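Local coordinates for protein heterodimeric restriction endonuclease R.BspD6I small subunit (Bacillus sp., PDB 2P14) that probably acts as the catalytic subunit of a heterodimeric type IIS restriction endonuclease, cleaving DNA in complex with a site-specific nickase subunit, at residues 1-5 against 30-34. Residues are numbered along the deposited sequence; the frame is centred on the assembly and turned at random. Where two conformers were deposited one is given.
Sequences MQDIL and KKLGS
The side chains of Met1 and Lys31 run alongside each other in opposite directions where the N-terminal helix 2-7 meets the C-terminal end of helix 17-32. The apolar part centres on the methionine methyl group. With the chain of Met1 bent at both chi2 (68°) and chi3 (86°), CE turns in against Leu32, 3.7 Å from its CD2 and close to CG, the two side chains meeting roughly at right angles. Met1 CE also lies 3.9 Å from CB of Lys31. Beside it, CD1 of Ile4 rests on the aliphatic chain of Lys31, 3.9 Å from CD, so the methylene groups of the lysine serve as part of the apolar surface. Val142 of helix 135-146 also touches Met1, while Ile4 packs further on Arg27 and Val28. The short helix 2-7 is thus laid against helix 17-32 at the edge of a fold whose family belongs to the PDDEXK nuclease clan.

The polar part lies at the outer end of Lys31, whose side chain runs extended beyond CG toward the N-terminus of the protein. There NZ comes within 3.0 Å of the terminal N of Met1, two groups that would repel each other if both were protonated. Asp3 probably offsets this: its OD2 accepts a weak bond from Met1 N (3.3 Å) and another weak one from Ile4 N, and takes a hydrogen bond from a water at 2.9 Å. That water in turn accepts from Lys31 NZ at 2.7 Å, bridging the carboxylate and the lysine amino group, whose OD2 and NZ remain 4.3 Å apart.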
ATOM      1  N   MET A   1       3.328  17.412  -4.487  1.00 19.32           N
ATOM      2  CA  MET A   1       3.467  16.117  -3.777  1.00 18.69           C
ATOM      3  C   MET A   1       3.751  16.238  -2.276  1.00 18.95           C
ATOM      4  O   MET A   1       3.204  15.488  -1.461  1.00 18.80           O
ATOM      5  CB  MET A   1       4.537  15.248  -4.445  1.00 18.96           C
ATOM      6  CG  MET A   1       4.668  13.880  -3.783  1.00 18.39           C
ATOM      7  SD  MET A   1       3.209  12.823  -4.041  1.00 17.26           S
ATOM      8  CE  MET A   1       3.645  12.102  -5.624  1.00 21.01           C
ATOM      9  N   GLN A   2       4.607  17.183  -1.890  1.00 18.40           N
ATOM     10  CA  GLN A   2       4.898  17.401  -0.489  1.00 18.85           C
ATOM     11  C   GLN A   2       3.621  17.757   0.292  1.00 18.48           C
ATOM     12  O   GLN A   2       3.489  17.380   1.460  1.00 19.45           O
ATOM     13  CB  GLN A   2       5.951  18.505  -0.310  1.00 20.06           C
ATOM     14  CG  GLN A   2       6.452  18.585   1.132  1.00 21.48           C
ATOM     15  CD  GLN A   2       7.157  17.302   1.589  1.00 25.05           C
ATOM     16  OE1 GLN A   2       8.074  16.807   0.914  1.00 28.97           O
ATOM     17  NE2 GLN A   2       6.722  16.748   2.733  1.00 25.53           N
ATOM     18  N   ASP A   3       2.701  18.454  -0.382  1.00 18.97           N
ATOM     19  CA  ASP A   3       1.396  18.808   0.213  1.00 18.58           C
ATOM     20  C   ASP A   3       0.611  17.550   0.559  1.00 17.84           C
ATOM     21  O   ASP A   3      -0.017  17.477   1.624  1.00 18.22           O
ATOM     22  CB  ASP A   3       0.588  19.766  -0.709  1.00 18.51           C
ATOM     23  CG  ASP A   3       0.055  19.102  -1.985  1.00 20.93           C
ATOM     24  OD1 ASP A   3      -1.078  19.448  -2.402  1.00 25.40           O
ATOM     25  OD2 ASP A   3       0.730  18.229  -2.605  1.00 22.55           O
ATOM     26  N   ILE A   4       0.683  16.558  -0.324  1.00 16.66           N
ATOM     27  CA  ILE A   4      -0.075  15.320  -0.122  1.00 16.11           C
ATOM     28  C   ILE A   4       0.579  14.565   1.039  1.00 15.30           C
ATOM     29  O   ILE A   4      -0.108  14.063   1.940  1.00 14.25           O
ATOM     30  CB  ILE A   4      -0.123  14.456  -1.396  1.00 16.19           C
ATOM     31  CG1 ILE A   4      -0.868  15.184  -2.516  1.00 18.88           C
ATOM     32  CG2 ILE A   4      -0.805  13.108  -1.093  1.00 17.40           C
ATOM     33  CD1 ILE A   4      -0.704  14.575  -3.883  1.00 21.31           C
ATOM     34  N   LEU A   5       1.909  14.467   1.014  1.00 15.70           N
ATOM     35  CA  LEU A   5       2.610  13.768   2.091  1.00 15.77           C
ATOM     36  C   LEU A   5       2.342  14.390   3.452  1.00 16.17           C
ATOM     37  O   LEU A   5       2.089  13.672   4.432  1.00 15.95           O
ATOM     38  CB  LEU A   5       4.122  13.654   1.804  1.00 15.45           C
ATOM     39  CG  LEU A   5       4.472  12.943   0.494  1.00 15.97           C
ATOM     40  CD1 LEU A   5       5.993  12.822   0.365  1.00 18.24           C
ATOM     41  CD2 LEU A   5       3.807  11.554   0.403  1.00 15.60           C
ATOM     42  N   LYS A  30      -2.012   8.922  -7.998  1.00 15.19           N
ATOM     43  CA  LYS A  30      -2.496   9.737  -9.116  1.00 16.59           C
ATOM     44  C   LYS A  30      -1.415  10.748  -9.532  1.00 16.28           C
ATOM     45  O   LYS A  30      -1.134  10.943 -10.723  1.00 17.08           O
ATOM     46  CB  LYS A  30      -3.789  10.459  -8.708  1.00 16.31           C
ATOM     47  CG  LYS A  30      -4.432  11.296  -9.857  1.00 18.62           C
ATOM     48  CD  LYS A  30      -5.730  11.936  -9.405  1.00 20.43           C
ATOM     49  CE  LYS A  30      -6.295  12.830 -10.501  1.00 27.95           C
ATOM     50  NZ  LYS A  30      -6.768  11.972 -11.622  1.00 32.53           N
ATOM     51  N   LYS A  31      -0.783  11.381  -8.546  1.00 15.55           N
ATOM     52  CA  LYS A  31       0.238  12.393  -8.853  1.00 15.69           C
ATOM     53  C   LYS A  31       1.520  11.774  -9.431  1.00 15.97           C
ATOM     54  O   LYS A  31       2.184  12.387 -10.284  1.00 16.99           O
ATOM     55  CB  LYS A  31       0.571  13.244  -7.642  1.00 15.76           C
ATOM     56  CG  LYS A  31       1.327  14.479  -8.067  1.00 18.08           C
ATOM     57  CD  LYS A  31       1.189  15.598  -7.135  1.00 18.11           C
ATOM     58  CE  LYS A  31       1.907  16.823  -7.668  1.00 19.56           C
ATOM     59  NZ  LYS A  31       1.555  17.977  -6.849  1.00 21.69           N
ATOM     60  N   LEU A  32       1.880  10.581  -8.979  1.00 15.96           N
ATOM     61  CA  LEU A  32       3.070   9.931  -9.557  1.00 15.52           C
ATOM     62  C   LEU A  32       2.873   9.677 -11.036  1.00 16.19           C
ATOM     63  O   LEU A  32       3.833   9.749 -11.833  1.00 16.98           O
ATOM     64  CB  LEU A  32       3.365   8.624  -8.826  1.00 15.34           C
ATOM     65  CG  LEU A  32       3.981   8.732  -7.432  1.00 15.18           C
ATOM     66  CD1 LEU A  32       4.021   7.375  -6.778  1.00 15.71           C
ATOM     67  CD2 LEU A  32       5.369   9.377  -7.459  1.00 15.52           C
ATOM     68  N   GLY A  33       1.654   9.311 -11.399  1.00 16.06           N
ATOM     69  CA  GLY A  33       1.244   9.112 -12.776  1.00 15.79           C
ATOM     70  C   GLY A  33       1.872   7.876 -13.422  1.00 16.44           C
ATOM     71  O   GLY A  33       2.253   6.927 -12.726  1.00 15.71           O
ATOM     72  N   SER A  34       1.893   7.873 -14.760  1.00 16.94           N
ATOM     73  CA  SER A  34       2.574   6.797 -15.506  0.50 16.52           C
ATOM     74  C   SER A  34       1.812   5.450 -15.458  1.00 16.70           C
ATOM     75  O   SER A  34       2.402   4.408 -15.740  1.00 17.50           O
ATOM     76  CB  SER A  34       4.049   6.586 -15.030  0.50 16.47           C
ATOM     77  OG  SER A  34       4.893   7.746 -15.118  0.50 15.59           O
TER
HETATM   78  O   HOH W   1      -0.547  17.879  -5.155  1.00 28.91           O